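Local coordinates for putative phosphosugar isomerase (Silicibacter pomeroyi DSS-3, PDB 3FJ1), which probably binds phosphosugars or related carbohydrate derivatives through two SIS domains and may act as an isomerase or aminotransferase, its exact reaction being unestablished, at residues R11-I16 against A151-F156; P43-T48 against L88-A93; A188-I193 against L312-Y317. All blocks are in the same frame, centred on the assembly; numbering follows the deposited sequence. Where two conformers were deposited one is given.

Contacts 1 and 3 are buried and lie on the same side of the chain's centre, their centres about 11 Å apart. They touch: Y317 of contact 3 packs on I13, T153 and F156 of contact 1. Helix 8-41 and helix 153-171 meet in contact 1, helix 183-191 and helix 308-326 in contact 3. Contact 2 lies on the opposite side, its centre about 32 Å from that of contact 1, at the N-terminal ends of two neighbouring inner strands of the first parallel sheet. It is partly buried and near the second subunit. Contact 1 has a salt bridge between buried K154 and partly exposed E15, contact 3 one buried serine-to-carbonyl bond, and contact 2 backbone pairing plus an aromatic ring.

Contact 1 (R11-I16 against A151-F156); sequences REIDEI and AATKTF
A salt bridge joins the two helices. K154 NZ lies 3.0 Å from E15 OE1 and meets it from above the carboxylate plane. K154 leaves its helix with CG beside the backbone N. The chain then bends at chi3 (-62°), which turns NZ onto the carboxylate. NZ has further acceptors in the carbonyls of P146 and, weakly, A144. The ammonium is therefore gripped by backbone oxygens as well as by E15. E12 OE1 is 5.1 Å from K154 NZ and is not bonded to it, though its charge may add to the favourable field. The E12 carboxylate instead takes L148 N and S149 OG, and so ties helix 8-41 to the residues before A151.

The aliphatic part of K154 does the packing. Its CG lies 3.7 Å from E12 O and 4.0 Å from I16 CG1. The E12 side chain crosses K154 at about a right angle, CG against CE. T153 is the other residue of 151-156 that touches 11-16. I16 CD1 approaches T153 OG1 to 3.6 Å and also touches CB. A152 is the N-cap of the helix that begins at T153, so the contact falls on its first turn. This sets the start of helix 153-171, part of the first SIS domain, against the long N-terminal helix 8-41. Helix 308-326 packs on I13 through Y317 and E321, and F156 reaches helices 53-69 and 217-231.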
loop_
_atom_site.group_PDB
_atom_site.type_symbol
_atom_site.label_atom_id
_atom_site.label_comp_id
_atom_site.label_asym_id
_atom_site.label_seq_id
_atom_site.Cartn_x
_atom_site.Cartn_y
_atom_site.Cartn_z
ATOM N N ARG A 11 -11.426 27.390 -5.275
ATOM C CA ARG A 11 -10.711 28.148 -6.301
ATOM C C ARG A 11 -9.828 27.174 -7.093
ATOM O O ARG A 11 -9.757 27.228 -8.307
ATOM C CB ARG A 11 -9.768 29.180 -5.675
ATOM C CG ARG A 11 -10.407 30.345 -4.946
ATOM C CD ARG A 11 -10.880 31.365 -5.883
ATOM N NE ARG A 11 -11.440 32.542 -5.213
ATOM C CZ ARG A 11 -12.232 33.414 -5.811
ATOM N NH1 ARG A 11 -12.600 33.224 -7.069
ATOM N NH2 ARG A 11 -12.710 34.452 -5.130
ATOM N N GLU A 12 -9.173 26.277 -6.370
ATOM C CA GLU A 12 -8.235 25.432 -7.049
ATOM C C GLU A 12 -8.956 24.338 -7.854
ATOM O O GLU A 12 -8.514 24.020 -8.954
ATOM C CB GLU A 12 -7.104 25.042 -6.099
ATOM C CG GLU A 12 -6.323 26.331 -5.760
ATOM C CD GLU A 12 -5.217 26.202 -4.733
ATOM O OE1 GLU A 12 -4.817 25.077 -4.379
ATOM O OE2 GLU A 12 -4.707 27.264 -4.304
ATOM N N ILE A 13 -10.088 23.835 -7.368
ATOM C CA ILE A 13 -10.906 22.905 -8.140
ATOM C C ILE A 13 -11.379 23.577 -9.447
ATOM O O ILE A 13 -11.379 22.930 -10.516
ATOM C CB ILE A 13 -12.127 22.394 -7.322
ATOM C CG1 ILE A 13 -11.677 21.504 -6.163
ATOM C CG2 ILE A 13 -13.092 21.628 -8.229
ATOM C CD1 ILE A 13 -12.780 21.250 -5.091
ATOM N N ASP A 14 -11.769 24.845 -9.397
ATOM C CA ASP A 14 -12.236 25.529 -10.608
ATOM C C ASP A 14 -11.090 25.874 -11.568
ATOM O O ASP A 14 -11.327 26.221 -12.728
ATOM C CB ASP A 14 -13.053 26.755 -10.254
ATOM C CG ASP A 14 -14.436 26.393 -9.773
ATOM O OD1 ASP A 14 -15.022 25.452 -10.341
ATOM O OD2 ASP A 14 -14.928 27.025 -8.819
ATOM N N GLU A 15 -9.861 25.817 -11.072
ATOM C CA GLU A 15 -8.670 25.961 -11.946
ATOM C C GLU A 15 -8.167 24.646 -12.538
ATOM O O GLU A 15 -7.281 24.699 -13.392
ATOM C CB GLU A 15 -7.483 26.563 -11.171
ATOM C CG GLU A 15 -7.685 27.986 -10.677
ATOM C CD GLU A 15 -6.648 28.478 -9.651
ATOM O OE1 GLU A 15 -5.878 27.656 -9.096
ATOM O OE2 GLU A 15 -6.636 29.724 -9.363
ATOM N N ILE A 16 -8.688 23.482 -12.086
ATOM C CA ILE A 16 -8.200 22.188 -12.584
ATOM C C ILE A 16 -8.300 22.041 -14.113
ATOM O O ILE A 16 -7.316 21.686 -14.757
ATOM C CB ILE A 16 -8.831 20.961 -11.848
ATOM C CG1 ILE A 16 -8.290 20.817 -10.419
ATOM C CG2 ILE A 16 -8.604 19.622 -12.640
ATOM C CD1 ILE A 16 -9.097 19.845 -9.522
ATOM N N ALA A 151 -5.834 20.519 0.159
ATOM C CA ALA A 151 -6.408 19.459 -0.700
ATOM C C ALA A 151 -5.452 19.147 -1.869
ATOM O O ALA A 151 -5.391 17.996 -2.322
ATOM C CB ALA A 151 -7.753 19.879 -1.220
ATOM N N ALA A 152 -4.717 20.176 -2.343
ATOM C CA ALA A 152 -3.700 20.049 -3.419
ATOM C C ALA A 152 -4.233 19.221 -4.579
ATOM O O ALA A 152 -3.628 18.218 -5.009
ATOM C CB ALA A 152 -2.409 19.424 -2.866
ATOM N N THR A 153 -5.406 19.631 -5.049
ATOM C CA THR A 153 -6.152 18.905 -6.048
ATOM C C THR A 153 -5.493 19.011 -7.435
ATOM O O THR A 153 -5.475 18.051 -8.239
ATOM C CB THR A 153 -7.629 19.434 -6.084
ATOM O OG1 THR A 153 -7.632 20.844 -6.360
ATOM C CG2 THR A 153 -8.372 19.197 -4.728
ATOM N N LYS A 154 -4.965 20.186 -7.739
ATOM C CA LYS A 154 -4.317 20.388 -9.019
ATOM C C LYS A 154 -3.101 19.478 -9.175
ATOM O O LYS A 154 -2.862 18.913 -10.243
ATOM C CB LYS A 154 -3.882 21.844 -9.172
ATOM C CG LYS A 154 -5.028 22.793 -9.293
ATOM C CD LYS A 154 -4.563 24.222 -9.655
ATOM C CE LYS A 154 -3.646 24.881 -8.620
ATOM N NZ LYS A 154 -3.227 26.233 -9.135
ATOM N N THR A 155 -2.308 19.408 -8.118
ATOM C CA THR A 155 -1.120 18.571 -8.105
ATOM C C THR A 155 -1.486 17.114 -8.383
ATOM O O THR A 155 -0.837 16.456 -9.188
ATOM C CB THR A 155 -0.365 18.709 -6.769
ATOM O OG1 THR A 155 0.266 19.999 -6.720
ATOM C CG2 THR A 155 0.721 17.639 -6.639
ATOM N N PHE A 156 -2.507 16.590 -7.700
ATOM C CA PHE A 156 -2.922 15.201 -7.986
ATOM C C PHE A 156 -3.319 14.997 -9.467
ATOM O O PHE A 156 -2.808 14.101 -10.147
ATOM C CB PHE A 156 -4.072 14.761 -7.084
ATOM C CG PHE A 156 -4.454 13.332 -7.310
ATOM C CD1 PHE A 156 -3.806 12.328 -6.638
ATOM C CD2 PHE A 156 -5.364 12.983 -8.297
ATOM C CE1 PHE A 156 -4.116 11.003 -6.857
ATOM C CE2 PHE A 156 -5.692 11.629 -8.535
ATOM C CZ PHE A 156 -5.039 10.633 -7.811
#

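Contact 2 (P43-T48 against L88-A93); sequences PSFVAT and LRLDRA
The F45 ring carries A93 CB over one face. The methyl carbon is 3.7 Å from the ring centroid and 23° off the normal, a CH-pi contact. A93 CB is displaced from the centre toward F45 CZ, the nearest ring atom at 3.4 Å. At the ring edge, near its plane, lie L90 CD2 and R89 O. L90 CD2 is 3.9 Å from F45 CE2, and the two side chains cross at about a right angle. F45 CG sits in the crowded position between the backbone N and the carbonyl carbon (chi1 73°). This swings the ring across A93 and toward the turn before it. P72 of the same chain and P72 of the second subunit also pack on F45.

That turn is a type II beta turn from L90 to A93, closed by A93 N to L90 O. R92 has positive phi, as expected at the third position of such a turn. The turn leads into strand 93-99, which runs parallel to strand 45-49 in a SIS-domain sheet. F45 and A93 form the first bridge of the pair, with both side chains on the same face. A93 CA gives a CA-H...O contact to F45 O at 3.3 Å. Backbone hydrogen bonds continue the pairing, F45 with L94 and A47 with L94 and L96.

Just before the bridge, S44 N donates to R92 O at 2.8 Å. The oxygen is met in its carbonyl plane, with an N-H...O angle of 146°. P43 CB lies 3.1 Å from R92 O. S44 OG lies alongside R92 CB at 3.6 Å. The R92 chain bends at chi2 and leads away from the strand. The R89 guanidinium leads away from the strand as well, and NH1 makes a salt bridge with D42 of the second subunit.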
loop_
_atom_site.group_PDB
_atom_site.type_symbol
_atom_site.label_atom_id
_atom_site.label_comp_id
_atom_site.label_asym_id
_atom_site.label_seq_id
_atom_site.Cartn_x
_atom_site.Cartn_y
_atom_site.Cartn_z
ATOM N N PRO A 43 12.991 0.088 -21.779
ATOM C CA PRO A 43 13.137 -0.592 -20.470
ATOM C C PRO A 43 12.098 -1.719 -20.286
ATOM O O PRO A 43 11.037 -1.703 -20.905
ATOM C CB PRO A 43 12.898 0.533 -19.452
ATOM C CG PRO A 43 12.098 1.571 -20.209
ATOM C CD PRO A 43 12.565 1.489 -21.632
ATOM N N SER A 44 12.438 -2.694 -19.462
ATOM C CA SER A 44 11.610 -3.867 -19.243
ATOM C C SER A 44 10.870 -3.852 -17.919
ATOM O O SER A 44 10.144 -4.773 -17.618
ATOM C CB SER A 44 12.455 -5.126 -19.317
ATOM O OG SER A 44 13.569 -5.049 -18.453
ATOM N N PHE A 45 11.045 -2.798 -17.150
ATOM C CA PHE A 45 10.239 -2.653 -15.941
ATOM C C PHE A 45 10.346 -1.235 -15.411
ATOM O O PHE A 45 11.129 -0.405 -15.895
ATOM C CB PHE A 45 10.509 -3.709 -14.847
ATOM C CG PHE A 45 11.809 -3.538 -14.128
ATOM C CD1 PHE A 45 12.979 -4.028 -14.666
ATOM C CD2 PHE A 45 11.854 -2.908 -12.895
ATOM C CE1 PHE A 45 14.204 -3.887 -13.988
ATOM C CE2 PHE A 45 13.054 -2.766 -12.213
ATOM C CZ PHE A 45 14.232 -3.254 -12.762
ATOM N N VAL A 46 9.420 -0.952 -14.501
ATOM C CA VAL A 46 9.259 0.387 -13.949
ATOM C C VAL A 46 9.348 0.352 -12.424
ATOM O O VAL A 46 8.795 -0.554 -11.796
ATOM C CB VAL A 46 7.902 0.996 -14.343
ATOM C CG1 VAL A 46 7.785 2.427 -13.808
ATOM C CG2 VAL A 46 7.702 0.963 -15.882
ATOM N N ALA A 47 9.997 1.354 -11.832
ATOM C CA ALA A 47 10.020 1.529 -10.385
ATOM C C ALA A 47 9.424 2.890 -10.091
ATOM O O ALA A 47 9.635 3.818 -10.861
ATOM C CB ALA A 47 11.429 1.445 -9.817
ATOM N N THR A 48 8.614 3.007 -9.047
ATOM C CA THR A 48 8.059 4.302 -8.670
ATOM C C THR A 48 8.620 4.714 -7.302
ATOM O O THR A 48 8.936 3.870 -6.456
ATOM C CB THR A 48 6.517 4.361 -8.642
ATOM O OG1 THR A 48 6.027 3.420 -7.676
ATOM C CG2 THR A 48 5.897 4.081 -10.065
ATOM N N LEU A 88 20.638 -1.734 -5.653
ATOM C CA LEU A 88 19.609 -2.445 -6.404
ATOM C C LEU A 88 20.055 -2.686 -7.848
ATOM O O LEU A 88 20.952 -2.011 -8.361
ATOM C CB LEU A 88 18.279 -1.662 -6.382
ATOM C CG LEU A 88 17.642 -1.443 -4.991
ATOM C CD1 LEU A 88 16.306 -0.782 -5.126
ATOM C CD2 LEU A 88 17.488 -2.762 -4.270
ATOM N N ARG A 89 19.454 -3.694 -8.468
ATOM C CA ARG A 89 19.696 -4.015 -9.868
ATOM C C ARG A 89 18.601 -3.338 -10.657
ATOM O O ARG A 89 17.493 -3.867 -10.780
ATOM C CB ARG A 89 19.709 -5.526 -10.062
ATOM C CG ARG A 89 20.887 -6.118 -9.319
ATOM C CD ARG A 89 20.836 -7.623 -9.141
ATOM N NE ARG A 89 20.660 -8.338 -10.405
ATOM C CZ ARG A 89 20.898 -9.638 -10.571
ATOM N NH1 ARG A 89 21.372 -10.379 -9.578
ATOM N NH2 ARG A 89 20.695 -10.188 -11.756
ATOM N N LEU A 90 18.908 -2.140 -11.172
ATOM C CA LEU A 90 17.920 -1.335 -11.886
ATOM C C LEU A 90 18.273 -0.995 -13.350
ATOM O O LEU A 90 17.652 -0.110 -13.955
ATOM C CB LEU A 90 17.600 -0.067 -11.088
ATOM C CG LEU A 90 16.930 -0.302 -9.728
ATOM C CD1 LEU A 90 16.796 1.016 -8.937
ATOM C CD2 LEU A 90 15.582 -0.931 -9.925
ATOM N N ASP A 91 19.245 -1.718 -13.923
ATOM C CA ASP A 91 19.576 -1.560 -15.328
ATOM C C ASP A 91 18.280 -1.937 -16.078
ATOM O O ASP A 91 17.536 -2.799 -15.639
ATOM C CB ASP A 91 20.720 -2.520 -15.736
ATOM C CG ASP A 91 22.054 -2.222 -15.027
ATOM O OD1 ASP A 91 22.437 -1.050 -14.788
ATOM O OD2 ASP A 91 22.770 -3.201 -14.722
ATOM N N ARG A 92 17.995 -1.317 -17.206
ATOM C CA ARG A 92 16.757 -1.664 -17.937
ATOM C C ARG A 92 15.463 -1.192 -17.265
ATOM O O ARG A 92 14.371 -1.575 -17.699
ATOM C CB ARG A 92 16.616 -3.187 -18.176
ATOM C CG ARG A 92 17.807 -3.896 -18.801
ATOM C CD ARG A 92 18.053 -3.478 -20.234
ATOM N NE ARG A 92 19.220 -4.164 -20.799
ATOM C CZ ARG A 92 19.810 -3.845 -21.947
ATOM N NH1 ARG A 92 19.360 -2.837 -22.694
ATOM N NH2 ARG A 92 20.871 -4.535 -22.348
ATOM N N ALA A 93 15.562 -0.385 -16.207
ATOM C CA ALA A 93 14.366 0.110 -15.534
ATOM C C ALA A 93 14.142 1.596 -15.817
ATOM O O ALA A 93 15.110 2.355 -15.989
ATOM C CB ALA A 93 14.510 -0.080 -14.021
#

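Contact 3 (A188-I193 against L312-Y317); sequences AAASRI and LIVSFY
This is a close, buried contact between the C-terminal end of helix 183-191 and the N-terminal half of helix 308-326. The latter helix belongs to the second SIS domain. Small residues let the backbones come near, with A190 CA and S315 CA 5.1 Å apart. One hydrogen bond carries the polar part. S315 OG donates to A190 O at 2.8 Å. It meets a lone pair in the carbonyl plane, with a C=O...donor angle of 117°. S315 OG lies beside its own backbone N (chi1 -69°), which directs it across to the other helix. S315 CA adds a CA-H...O contact to the same oxygen. The A190 carbonyl also receives a weak bond from I193 N, where the helix is giving way to loop. The serine thus satisfies a buried acceptor near a helix end.

Apolar groups surround this bond. A190 CB faces helix 308-326 and lies 3.6 Å from S315 OG and 4.0 Å from V314 CG1. V314 CG1 is anti to its backbone N (chi1 169°). It reaches the backbone of S191, 3.6 Å from S191 N, and also touches S191 CB. I193 covers S315 OG from beyond the helix end, its CB and CD1 each 3.7 Å away. S191 OG turns back into its own segment and donates to A188 O at 2.6 Å.

S318 OG has both S191 O and I193 O as partners for its one proton; S191 O also takes R10 NH2. Helix 8-41 lies alongside: I13 packs on S191, and I16 on V314. Helix 153-171 packs on I313, V314 and Y317, and helix 217-231 on I313 and F316.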
loop_
_atom_site.group_PDB
_atom_site.type_symbol
_atom_site.label_atom_id
_atom_site.label_comp_id
_atom_site.label_asym_id
_atom_site.label_seq_id
_atom_site.Cartn_x
_atom_site.Cartn_y
_atom_site.Cartn_z
ATOM N N ALA A 188 -14.090 20.006 -16.508
ATOM C CA ALA A 188 -14.932 21.178 -16.266
ATOM C C ALA A 188 -16.323 20.671 -15.857
ATOM O O ALA A 188 -16.863 21.088 -14.834
ATOM C CB ALA A 188 -15.018 22.049 -17.491
ATOM N N ALA A 189 -16.878 19.755 -16.662
ATOM C CA ALA A 189 -18.169 19.133 -16.394
ATOM C C ALA A 189 -18.159 18.448 -15.032
ATOM O O ALA A 189 -19.034 18.691 -14.174
ATOM C CB ALA A 189 -18.501 18.154 -17.510
ATOM N N ALA A 190 -17.136 17.584 -14.798
ATOM C CA ALA A 190 -16.997 16.920 -13.516
ATOM C C ALA A 190 -16.977 17.851 -12.297
ATOM O O ALA A 190 -17.477 17.492 -11.235
ATOM C CB ALA A 190 -15.695 16.044 -13.527
ATOM N N SER A 191 -16.387 19.039 -12.431
ATOM C CA SER A 191 -16.287 19.956 -11.312
ATOM C C SER A 191 -17.646 20.585 -10.983
ATOM O O SER A 191 -17.792 21.185 -9.933
ATOM C CB SER A 191 -15.278 21.064 -11.598
ATOM O OG SER A 191 -15.727 21.940 -12.621
ATOM N N ARG A 192 -18.612 20.466 -11.889
ATOM C CA ARG A 192 -19.963 21.018 -11.663
ATOM C C ARG A 192 -20.909 20.009 -10.957
ATOM O O ARG A 192 -22.123 20.254 -10.840
ATOM C CB ARG A 192 -20.542 21.522 -12.995
ATOM C CG ARG A 192 -19.747 22.709 -13.584
ATOM C CD ARG A 192 -20.432 23.360 -14.829
ATOM N NE ARG A 192 -20.273 22.568 -16.063
ATOM C CZ ARG A 192 -19.294 22.716 -16.977
ATOM N NH1 ARG A 192 -18.362 23.684 -16.869
ATOM N NH2 ARG A 192 -19.255 21.916 -18.057
ATOM N N ILE A 193 -20.361 18.902 -10.461
ATOM C CA ILE A 193 -21.105 17.867 -9.769
ATOM C C ILE A 193 -20.665 17.923 -8.294
ATOM O O ILE A 193 -19.462 18.103 -8.020
ATOM C CB ILE A 193 -20.773 16.485 -10.344
ATOM C CG1 ILE A 193 -21.301 16.395 -11.785
ATOM C CG2 ILE A 193 -21.329 15.379 -9.431
ATOM C CD1 ILE A 193 -20.802 15.208 -12.558
ATOM N N LEU A 312 -13.798 11.283 -11.940
ATOM C CA LEU A 312 -14.441 10.892 -10.681
ATOM C C LEU A 312 -13.859 11.619 -9.465
ATOM O O LEU A 312 -14.583 12.054 -8.597
ATOM C CB LEU A 312 -14.293 9.378 -10.474
ATOM C CG LEU A 312 -14.770 8.457 -11.590
ATOM C CD1 LEU A 312 -14.572 6.995 -11.208
ATOM C CD2 LEU A 312 -16.261 8.755 -11.895
ATOM N N ILE A 313 -12.528 11.727 -9.404
ATOM C CA ILE A 313 -11.884 12.401 -8.287
ATOM C C ILE A 313 -12.206 13.897 -8.286
ATOM O O ILE A 313 -12.319 14.477 -7.220
ATOM C CB ILE A 313 -10.368 12.124 -8.193
ATOM C CG1 ILE A 313 -9.852 12.403 -6.756
ATOM C CG2 ILE A 313 -9.559 12.852 -9.328
ATOM C CD1 ILE A 313 -10.352 11.423 -5.641
ATOM N N VAL A 314 -12.331 14.518 -9.455
ATOM C CA VAL A 314 -12.714 15.945 -9.514
ATOM C C VAL A 314 -14.133 16.122 -8.912
ATOM O O VAL A 314 -14.377 17.053 -8.102
ATOM C CB VAL A 314 -12.567 16.548 -10.925
ATOM C CG1 VAL A 314 -13.230 17.935 -10.990
ATOM C CG2 VAL A 314 -11.037 16.643 -11.334
ATOM N N SER A 315 -15.053 15.241 -9.285
ATOM C CA SER A 315 -16.403 15.289 -8.711
ATOM C C SER A 315 -16.354 15.076 -7.183
ATOM O O SER A 315 -17.061 15.737 -6.417
ATOM C CB SER A 315 -17.321 14.293 -9.390
ATOM O OG SER A 315 -17.588 14.690 -10.747
ATOM N N PHE A 316 -15.514 14.144 -6.754
ATOM C CA PHE A 316 -15.356 13.894 -5.323
ATOM C C PHE A 316 -14.843 15.139 -4.599
ATOM O O PHE A 316 -15.343 15.485 -3.521
ATOM C CB PHE A 316 -14.403 12.712 -5.076
ATOM C CG PHE A 316 -14.116 12.471 -3.611
ATOM C CD1 PHE A 316 -14.986 11.760 -2.840
ATOM C CD2 PHE A 316 -12.976 12.967 -3.015
ATOM C CE1 PHE A 316 -14.718 11.546 -1.493
ATOM C CE2 PHE A 316 -12.723 12.769 -1.675
ATOM C CZ PHE A 316 -13.576 12.062 -0.924
ATOM N N TYR A 317 -13.807 15.765 -5.160
ATOM C CA TYR A 317 -13.214 16.965 -4.562
ATOM C C TYR A 317 -14.275 18.046 -4.363
ATOM O O TYR A 317 -14.350 18.717 -3.330
ATOM C CB TYR A 317 -12.101 17.532 -5.448
ATOM C CG TYR A 317 -10.801 16.728 -5.556
ATOM C CD1 TYR A 317 -10.290 15.988 -4.487
ATOM C CD2 TYR A 317 -10.033 16.811 -6.714
ATOM C CE1 TYR A 317 -9.071 15.305 -4.600
ATOM C CE2 TYR A 317 -8.816 16.127 -6.831
ATOM C CZ TYR A 317 -8.344 15.392 -5.770
ATOM O OH TYR A 317 -7.130 14.721 -5.924
#